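Local structure of cellulose binding protein (4JJO) at residues T101-A106 with A130-D135; V114-S119 with Y153-T158; V137-G142 with S160-G165. The protein binds cellulose as the two-domain expansin part of a larger protein that probably also hydrolyses beta-1,4-glucans, and is linked to loosening of plant cell walls. All coordinates share one frame; numbering follows the deposited sequence.

Interaction 1 of 3, residues T101-A106 with A130-D135; sequences TVRDPA and AGNRID
Asn132 and Asp104 meet through two hydrogen bonds, and the amide of Asn132 can be followed outward to see how. From CB, which makes no close approach to the 101-106 loop itself, the first torsion sets CG anti to the carbonyl carbon and beside the backbone N (chi1 -52°). This brings CG to 3.5 Å from Asp104 OD1. Beyond it the amide divides its work. OD1 of Asn132 accepts from Asp104 N at 3.0 Å; the bond is nearly straight (165°), and the N-H lies in the carbonyl plane on a lone pair. ND2 of Asn132 donates to Asp104 OD1 at 2.8 Å, reaching the oxygen nearly along its C-O bond. Carboxylate and amide planes are turned 63° apart, so this is not a flat pairing, yet two bonds to one residue should fix the rotation of the amide. Arg177 forms a salt bridge with the same Asp104 OD1, which would favour the ionised carboxylate.

Beside this polar pair, Pro105 CG rests 3.4 Å from Gly131 O. Two waters reinforce the join: one links Val102 O to Gly131 O, at 2.6 Å from the former, and another donates to both Val102 O and Asn132 OD1.

Val102 pairs through its backbone with Phe51, and Pro105 touches Phe51 and Arg62. The contact therefore sits where strand 95-101 of the double-psi beta-barrel runs into the linker, and fixes that linker against the C-terminal beta-sandwich, the two-domain architecture of expansins.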
loop_
_atom_site.group_PDB
_atom_site.type_symbol
_atom_site.label_atom_id
_atom_site.label_comp_id
_atom_site.label_asym_id
_atom_site.label_seq_id
_atom_site.Cartn_x
_atom_site.Cartn_y
_atom_site.Cartn_z
ATOM N N THR A 101 -10.599 6.453 -6.210
ATOM C CA THR A 101 -9.183 6.282 -5.931
ATOM C C THR A 101 -8.461 7.576 -6.276
ATOM O O THR A 101 -8.666 8.147 -7.347
ATOM C CB THR A 101 -8.580 5.125 -6.739
ATOM O OG1 THR A 101 -9.128 3.883 -6.282
ATOM C CG2 THR A 101 -7.069 5.090 -6.578
ATOM N N VAL A 102 -7.620 8.037 -5.359
ATOM C CA VAL A 102 -6.892 9.281 -5.544
ATOM C C VAL A 102 -5.715 9.080 -6.485
ATOM O O VAL A 102 -4.925 8.151 -6.315
ATOM C CB VAL A 102 -6.353 9.816 -4.204
ATOM C CG1 VAL A 102 -5.554 11.091 -4.424
ATOM C CG2 VAL A 102 -7.490 10.050 -3.221
ATOM N N ARG A 103 -5.602 9.950 -7.481
ATOM C CA ARG A 103 -4.441 9.936 -8.361
ATOM C C ARG A 103 -3.352 10.834 -7.791
ATOM O O ARG A 103 -3.623 11.963 -7.379
ATOM C CB ARG A 103 -4.816 10.400 -9.768
ATOM C CG ARG A 103 -3.726 10.145 -10.796
ATOM C CD ARG A 103 -4.208 10.378 -12.217
ATOM N NE ARG A 103 -3.128 10.189 -13.181
ATOM C CZ ARG A 103 -3.304 10.012 -14.487
ATOM N NH1 ARG A 103 -4.523 9.985 -15.008
ATOM N NH2 ARG A 103 -2.250 9.852 -15.275
ATOM N N ASP A 104 -2.126 10.317 -7.769
ATOM C CA ASP A 104 -0.963 11.052 -7.274
ATOM C C ASP A 104 -1.250 11.796 -5.976
ATOM O O ASP A 104 -1.124 13.020 -5.923
ATOM C CB ASP A 104 -0.460 12.040 -8.330
ATOM C CG ASP A 104 0.016 11.351 -9.585
ATOM O OD1 ASP A 104 0.049 10.103 -9.590
ATOM O OD2 ASP A 104 0.366 12.047 -10.561
ATOM N N PRO A 105 -1.636 11.058 -4.925
ATOM C CA PRO A 105 -1.874 11.642 -3.601
ATOM C C PRO A 105 -0.601 12.216 -2.993
ATOM O O PRO A 105 0.474 11.632 -3.149
ATOM C CB PRO A 105 -2.343 10.441 -2.771
ATOM C CG PRO A 105 -1.746 9.264 -3.450
ATOM C CD PRO A 105 -1.813 9.595 -4.909
ATOM N N ALA A 106 -0.724 13.347 -2.309
ATOM C CA ALA A 106 0.393 13.908 -1.568
ATOM C C ALA A 106 0.858 12.898 -0.529
ATOM O O ALA A 106 0.047 12.187 0.069
ATOM C CB ALA A 106 -0.016 15.198 -0.892
ATOM N N ALA A 130 4.479 4.913 -2.963
ATOM C CA ALA A 130 4.392 5.076 -4.409
ATOM C C ALA A 130 3.181 5.940 -4.761
ATOM O O ALA A 130 3.179 6.638 -5.774
ATOM C CB ALA A 130 4.299 3.725 -5.096
ATOM N N GLY A 131 2.151 5.879 -3.922
ATOM C CA GLY A 131 0.966 6.703 -4.087
ATOM C C GLY A 131 -0.099 6.053 -4.954
ATOM O O GLY A 131 -1.286 6.091 -4.630
ATOM N N ASN A 132 0.327 5.458 -6.064
ATOM C CA ASN A 132 -0.582 4.763 -6.964
ATOM C C ASN A 132 -0.241 3.276 -6.997
ATOM O O ASN A 132 0.614 2.814 -6.237
ATOM C CB ASN A 132 -0.492 5.357 -8.372
ATOM C CG ASN A 132 -0.662 6.865 -8.383
ATOM O OD1 ASN A 132 -1.773 7.380 -8.267
ATOM N ND2 ASN A 132 0.447 7.580 -8.530
ATOM N N ARG A 133 -0.905 2.523 -7.868
ATOM C CA ARG A 133 -0.593 1.106 -8.019
ATOM C C ARG A 133 0.777 0.929 -8.658
ATOM O O ARG A 133 1.176 1.701 -9.531
ATOM C CB ARG A 133 -1.650 0.382 -8.857
ATOM C CG ARG A 133 -3.027 0.325 -8.219
ATOM C CD ARG A 133 -3.882 -0.778 -8.833
ATOM N NE ARG A 133 -5.188 -0.877 -8.189
ATOM C CZ ARG A 133 -6.035 -1.888 -8.351
ATOM N NH1 ARG A 133 -5.723 -2.912 -9.137
ATOM N NH2 ARG A 133 -7.202 -1.881 -7.720
ATOM N N ILE A 134 1.489 -0.097 -8.210
ATOM C CA ILE A 134 2.794 -0.436 -8.754
ATOM C C ILE A 134 2.620 -1.566 -9.759
ATOM O O ILE A 134 1.977 -2.571 -9.462
ATOM C CB ILE A 134 3.759 -0.868 -7.633
ATOM C CG1 ILE A 134 4.108 0.333 -6.752
ATOM C CG2 ILE A 134 5.022 -1.485 -8.211
ATOM C CD1 ILE A 134 4.872 -0.026 -5.495
ATOM N N ASP A 135 3.186 -1.395 -10.950
ATOM C CA ASP A 135 3.029 -2.376 -12.015
ATOM C C ASP A 135 4.087 -3.470 -11.916
ATOM O O ASP A 135 3.796 -4.650 -12.106
ATOM C CB ASP A 135 3.109 -1.705 -13.388
ATOM C CG ASP A 135 2.933 -2.693 -14.527
ATOM O OD1 ASP A 135 1.775 -2.975 -14.901
ATOM O OD2 ASP A 135 3.954 -3.190 -15.049
HETATM O O HOH W 1 -3.952 6.426 -4.615
HETATM O O HOH W 2 -3.923 6.033 -8.137
#

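Interaction 2 of 3, residues V114-S119 with Y153-T158; sequences VKEGSS and YGYWVT
Lys115 and Tyr155 mark the nearest backbone approach, with CA atoms 7.8 Å apart, between a type II beta turn running from Lys115 to Ser118 and the segment leading into strand 156-157. At that separation the contact belongs to side chains, and Lys115 carries most of it. Its CG stands anti to the backbone N (chi1 -169°), and the chain stays extended beyond, passing over the Tyr155 ring. Lys115 CB touches the ring margin, 3.4 Å from Tyr155 CE1. One step on, Lys115 CG forms a CH-pi contact 4.2 Å from the Tyr155 ring centroid and 23° off its normal, over one face but displaced toward the rim. The ammonium has by then travelled further: NZ of Lys115 is 6.0 Å from that centroid, at most a weak cation-pi attraction.

NZ is instead held by Tyr153. It donates to Tyr153 OH at 3.0 Å, with the two side chains crossing at about a right angle. Tyr153 reaches this place with CG in the crowded position between its backbone N and carbonyl carbon (chi1 61°).

The base of Lys115 is fixed by its own turn. Its carbonyl O accepts from Ser118 N at 3.1 Å and from Ser118 OG at 2.7 Å, both donors lying on the same face of the carbonyl plane; Ser118 OG is also bonded to Gly124 N on the neighbouring strand.

Chemically, the lysine acts as two parts: a methylene arm packed on one tyrosine, and a charged tip that donates to the phenol oxygen of the other and would probably polarise it.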
loop_
_atom_site.group_PDB
_atom_site.type_symbol
_atom_site.label_atom_id
_atom_site.label_comp_id
_atom_site.label_asym_id
_atom_site.label_seq_id
_atom_site.Cartn_x
_atom_site.Cartn_y
_atom_site.Cartn_z
ATOM N N VAL A 114 12.973 -4.151 3.246
ATOM C CA VAL A 114 13.304 -5.540 2.988
ATOM C C VAL A 114 12.602 -6.388 4.038
ATOM O O VAL A 114 12.629 -6.060 5.224
ATOM C CB VAL A 114 14.820 -5.785 3.059
ATOM C CG1 VAL A 114 15.126 -7.251 2.832
ATOM C CG2 VAL A 114 15.545 -4.924 2.037
ATOM N N LYS A 115 11.964 -7.467 3.602
ATOM C CA LYS A 115 11.239 -8.337 4.512
ATOM C C LYS A 115 12.200 -9.033 5.461
ATOM O O LYS A 115 13.303 -9.416 5.067
ATOM C CB LYS A 115 10.457 -9.394 3.734
ATOM C CG LYS A 115 9.470 -10.161 4.597
ATOM C CD LYS A 115 8.758 -11.256 3.828
ATOM C CE LYS A 115 7.681 -11.890 4.696
ATOM N NZ LYS A 115 7.074 -13.109 4.094
ATOM N N GLU A 116 11.787 -9.196 6.712
ATOM C CA GLU A 116 12.551 -9.958 7.690
ATOM C C GLU A 116 12.868 -11.329 7.102
ATOM O O GLU A 116 11.996 -11.944 6.487
ATOM C CB GLU A 116 11.735 -10.132 8.976
ATOM C CG GLU A 116 11.575 -8.870 9.820
ATOM C CD GLU A 116 10.441 -7.972 9.349
ATOM O OE1 GLU A 116 9.810 -8.279 8.314
ATOM O OE2 GLU A 116 10.179 -6.953 10.022
ATOM N N GLY A 117 14.090 -11.811 7.301
ATOM C CA GLY A 117 14.476 -13.119 6.803
ATOM C C GLY A 117 15.100 -13.110 5.421
ATOM O O GLY A 117 15.646 -14.121 4.979
ATOM N N SER A 118 15.017 -11.978 4.729
ATOM C CA SER A 118 15.564 -11.867 3.380
ATOM C C SER A 118 17.067 -12.122 3.354
ATOM O O SER A 118 17.776 -11.849 4.325
ATOM C CB SER A 118 15.274 -10.481 2.800
ATOM O OG SER A 118 13.883 -10.274 2.626
ATOM N N SER A 119 17.532 -12.660 2.230
ATOM C CA SER A 119 18.947 -12.917 1.995
ATOM C C SER A 119 19.176 -12.949 0.487
ATOM O O SER A 119 18.255 -12.695 -0.286
ATOM C CB SER A 119 19.358 -14.253 2.619
ATOM O OG SER A 119 18.671 -15.327 2.001
ATOM N N TYR A 153 0.208 -10.200 -0.045
ATOM C CA TYR A 153 0.310 -9.604 1.287
ATOM C C TYR A 153 1.193 -8.348 1.343
ATOM O O TYR A 153 1.649 -7.948 2.414
ATOM C CB TYR A 153 0.780 -10.640 2.317
ATOM C CG TYR A 153 2.137 -11.244 2.052
ATOM C CD1 TYR A 153 3.300 -10.588 2.431
ATOM C CD2 TYR A 153 2.254 -12.486 1.446
ATOM C CE1 TYR A 153 4.546 -11.145 2.198
ATOM C CE2 TYR A 153 3.492 -13.053 1.211
ATOM C CZ TYR A 153 4.634 -12.376 1.586
ATOM O OH TYR A 153 5.871 -12.930 1.359
ATOM N N GLY A 154 1.425 -7.726 0.190
ATOM C CA GLY A 154 2.013 -6.399 0.154
ATOM C C GLY A 154 3.504 -6.331 -0.120
ATOM O O GLY A 154 4.091 -5.250 -0.066
ATOM N N TYR A 155 4.116 -7.473 -0.410
ATOM C CA TYR A 155 5.534 -7.512 -0.743
ATOM C C TYR A 155 5.757 -7.969 -2.179
ATOM O O TYR A 155 4.833 -8.412 -2.863
ATOM C CB TYR A 155 6.284 -8.457 0.198
ATOM C CG TYR A 155 6.701 -7.838 1.511
ATOM C CD1 TYR A 155 8.002 -7.397 1.703
ATOM C CD2 TYR A 155 5.799 -7.703 2.561
ATOM C CE1 TYR A 155 8.395 -6.836 2.902
ATOM C CE2 TYR A 155 6.183 -7.144 3.763
ATOM C CZ TYR A 155 7.483 -6.711 3.927
ATOM O OH TYR A 155 7.863 -6.154 5.126
ATOM N N TRP A 156 7.006 -7.851 -2.615
ATOM C CA TRP A 156 7.448 -8.362 -3.901
ATOM C C TRP A 156 8.610 -9.302 -3.626
ATOM O O TRP A 156 9.553 -8.925 -2.937
ATOM C CB TRP A 156 7.908 -7.215 -4.797
ATOM C CG TRP A 156 6.817 -6.283 -5.192
ATOM C CD1 TRP A 156 6.291 -5.272 -4.442
ATOM C CD2 TRP A 156 6.116 -6.266 -6.442
ATOM N NE1 TRP A 156 5.302 -4.628 -5.148
ATOM C CE2 TRP A 156 5.176 -5.218 -6.377
ATOM C CE3 TRP A 156 6.193 -7.034 -7.607
ATOM C CZ2 TRP A 156 4.322 -4.918 -7.438
ATOM C CZ3 TRP A 156 5.344 -6.736 -8.655
ATOM C CH2 TRP A 156 4.420 -5.689 -8.564
ATOM N N VAL A 157 8.550 -10.520 -4.152
ATOM C CA VAL A 157 9.559 -11.522 -3.814
ATOM C C VAL A 157 10.370 -11.998 -5.013
ATOM O O VAL A 157 9.946 -11.895 -6.163
ATOM C CB VAL A 157 8.941 -12.747 -3.099
ATOM C CG1 VAL A 157 8.304 -12.322 -1.786
ATOM C CG2 VAL A 157 7.933 -13.445 -3.994
ATOM N N THR A 158 11.549 -12.527 -4.714
ATOM C CA THR A 158 12.485 -12.976 -5.733
ATOM C C THR A 158 12.144 -14.383 -6.216
ATOM O O THR A 158 11.890 -15.274 -5.409
ATOM C CB THR A 158 13.917 -12.976 -5.175
ATOM O OG1 THR A 158 13.957 -13.743 -3.967
ATOM C CG2 THR A 158 14.376 -11.552 -4.877
#

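Interaction 3 of 3, residues V137-G142 with S160-G165; sequences VEIQAG and SPIQDG
Ile139 and Ile162 form the packed side of this contact, Gln163 the wetter one. On the inner side, CD1 of Ile139 lies 4.0 Å from CG2 of Ile162, and the two branched chains cross obliquely. The opposite segment covers 44 Å² of Ile139 and 43 Å² of Ile162, and Ile139 also rests on Leu125 of strand 124-128, so the pair extends the apolar interior toward the 160-165 loop.

Further out the character changes. Gln163 places CG between its backbone N and carbonyl carbon (chi1 65°) and then runs extended toward the end of strand 134-141. Its OE1 accepts from Gly142 N at 2.9 Å; the bond is fairly straight (152°), but the donor is tilted 21° from the amide's carbonyl plane. The same OE1 lies 3.3 Å from Ala141 CA, while Gln163 CD lies 3.6 Å from Gln140 O, a van der Waals contact.

Two waters bridge further polar groups. One molecule donates to Gln140 O at 2.9 Å and accepts from Gln163 N at 2.8 Å. A second receives a long bond of 3.3 Å from Gln163 NE2 and donates to Gly142 O.

With a single direct hydrogen bond supplemented by water bridges, the exposed side is probably adaptable, whereas the isoleucine pair supplies an apolar contact between loop and strand, more shielded on the Ile139 side.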
loop_
_atom_site.group_PDB
_atom_site.type_symbol
_atom_site.label_atom_id
_atom_site.label_comp_id
_atom_site.label_asym_id
_atom_site.label_seq_id
_atom_site.Cartn_x
_atom_site.Cartn_y
_atom_site.Cartn_z
ATOM N N VAL A 137 8.306 -4.461 -10.084
ATOM C CA VAL A 137 9.464 -4.158 -9.253
ATOM C C VAL A 137 10.601 -5.060 -9.700
ATOM O O VAL A 137 10.423 -6.270 -9.818
ATOM C CB VAL A 137 9.165 -4.410 -7.760
ATOM C CG1 VAL A 137 10.418 -4.226 -6.918
ATOM C CG2 VAL A 137 8.052 -3.491 -7.280
ATOM N N GLU A 138 11.763 -4.468 -9.960
ATOM C CA GLU A 138 12.910 -5.216 -10.464
ATOM C C GLU A 138 14.169 -4.929 -9.656
ATOM O O GLU A 138 14.369 -3.816 -9.171
ATOM C CB GLU A 138 13.167 -4.864 -11.932
ATOM C CG GLU A 138 12.064 -5.281 -12.889
ATOM C CD GLU A 138 12.172 -4.576 -14.229
ATOM O OE1 GLU A 138 11.980 -3.343 -14.265
ATOM O OE2 GLU A 138 12.456 -5.250 -15.241
ATOM N N ILE A 139 15.018 -5.944 -9.519
ATOM C CA ILE A 139 16.321 -5.782 -8.885
ATOM C C ILE A 139 17.420 -5.953 -9.928
ATOM O O ILE A 139 17.349 -6.841 -10.777
ATOM C CB ILE A 139 16.538 -6.797 -7.750
ATOM C CG1 ILE A 139 15.543 -6.539 -6.617
ATOM C CG2 ILE A 139 17.968 -6.711 -7.230
ATOM C CD1 ILE A 139 15.667 -7.499 -5.449
ATOM N N GLN A 140 18.436 -5.102 -9.858
ATOM C CA GLN A 140 19.507 -5.119 -10.844
ATOM C C GLN A 140 20.361 -6.373 -10.714
ATOM O O GLN A 140 20.741 -6.766 -9.610
ATOM C CB GLN A 140 20.382 -3.873 -10.706
ATOM C CG GLN A 140 21.316 -3.651 -11.886
ATOM C CD GLN A 140 21.683 -2.190 -12.071
ATOM O OE1 GLN A 140 21.901 -1.463 -11.101
ATOM N NE2 GLN A 140 21.742 -1.752 -13.320
ATOM N N ALA A 141 20.643 -6.996 -11.854
ATOM C CA ALA A 141 21.495 -8.175 -11.913
ATOM C C ALA A 141 22.527 -7.968 -13.010
ATOM O O ALA A 141 22.271 -8.266 -14.176
ATOM C CB ALA A 141 20.665 -9.409 -12.194
ATOM N N GLY A 142 23.693 -7.457 -12.629
ATOM C CA GLY A 142 24.690 -7.042 -13.597
ATOM C C GLY A 142 24.213 -5.772 -14.271
ATOM O O GLY A 142 24.114 -4.724 -13.631
ATOM N N SER A 160 14.332 -16.048 -7.896
ATOM C CA SER A 160 15.640 -16.687 -7.909
ATOM C C SER A 160 16.635 -15.757 -7.224
ATOM O O SER A 160 16.328 -14.586 -6.999
ATOM C CB SER A 160 16.071 -16.999 -9.344
ATOM O OG SER A 160 16.138 -15.826 -10.136
ATOM N N PRO A 161 17.824 -16.274 -6.876
ATOM C CA PRO A 161 18.773 -15.493 -6.074
ATOM C C PRO A 161 19.157 -14.144 -6.676
ATOM O O PRO A 161 19.055 -13.933 -7.888
ATOM C CB PRO A 161 19.999 -16.406 -6.001
ATOM C CG PRO A 161 19.450 -17.766 -6.143
ATOM C CD PRO A 161 18.327 -17.636 -7.129
ATOM N N ILE A 162 19.598 -13.241 -5.807
ATOM C CA ILE A 162 20.072 -11.928 -6.219
ATOM C C ILE A 162 21.548 -11.783 -5.884
ATOM O O ILE A 162 22.100 -12.562 -5.101
ATOM C CB ILE A 162 19.286 -10.797 -5.539
ATOM C CG1 ILE A 162 19.302 -10.966 -4.016
ATOM C CG2 ILE A 162 17.859 -10.773 -6.051
ATOM C CD1 ILE A 162 18.786 -9.761 -3.261
ATOM N N GLN A 163 22.181 -10.779 -6.476
ATOM C CA GLN A 163 23.612 -10.576 -6.311
ATOM C C GLN A 163 23.940 -9.937 -4.967
ATOM O O GLN A 163 23.109 -9.255 -4.364
ATOM C CB GLN A 163 24.165 -9.721 -7.454
ATOM C CG GLN A 163 23.630 -8.302 -7.499
ATOM C CD GLN A 163 24.110 -7.549 -8.721
ATOM O OE1 GLN A 163 24.104 -8.079 -9.832
ATOM N NE2 GLN A 163 24.544 -6.309 -8.521
ATOM N N ASP A 164 25.162 -10.175 -4.508
ATOM C CA ASP A 164 25.645 -9.627 -3.250
ATOM C C ASP A 164 25.939 -8.141 -3.423
ATOM O O ASP A 164 25.991 -7.638 -4.545
ATOM C CB ASP A 164 26.905 -10.375 -2.814
ATOM C CG ASP A 164 27.409 -9.934 -1.454
ATOM O OD1 ASP A 164 26.616 -9.370 -0.672
ATOM O OD2 ASP A 164 28.603 -10.161 -1.168
ATOM N N GLY A 165 26.122 -7.438 -2.311
ATOM C CA GLY A 165 26.410 -6.018 -2.357
ATOM C C GLY A 165 25.147 -5.179 -2.378
ATOM O O GLY A 165 24.047 -5.698 -2.181
HETATM O O HOH W 3 20.740 -9.351 -8.394
HETATM O O HOH W 4 25.010 -4.701 -11.312
#

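Interactions 2 and 3 lie within the C-terminal expansin domain, with centres about 13 Å apart; interaction 1, at the domain junction, is centred about 21 Å from interaction 2 and 26 Å from interaction 3. Strand 134-141 supplies segments to interactions 1 and 3, which follow one another along the chain, whereas the segments of interaction 2 alternate with those of both others. Trp156 connects the set: its ring packs on Ile134, with CZ2 3.6 Å from Ile134 CG2, and also on Val137. Strand 134-141 leads from beside the junction to the loop end at Gly142, while interaction 1 braces the junction with the barrel through loop contacts.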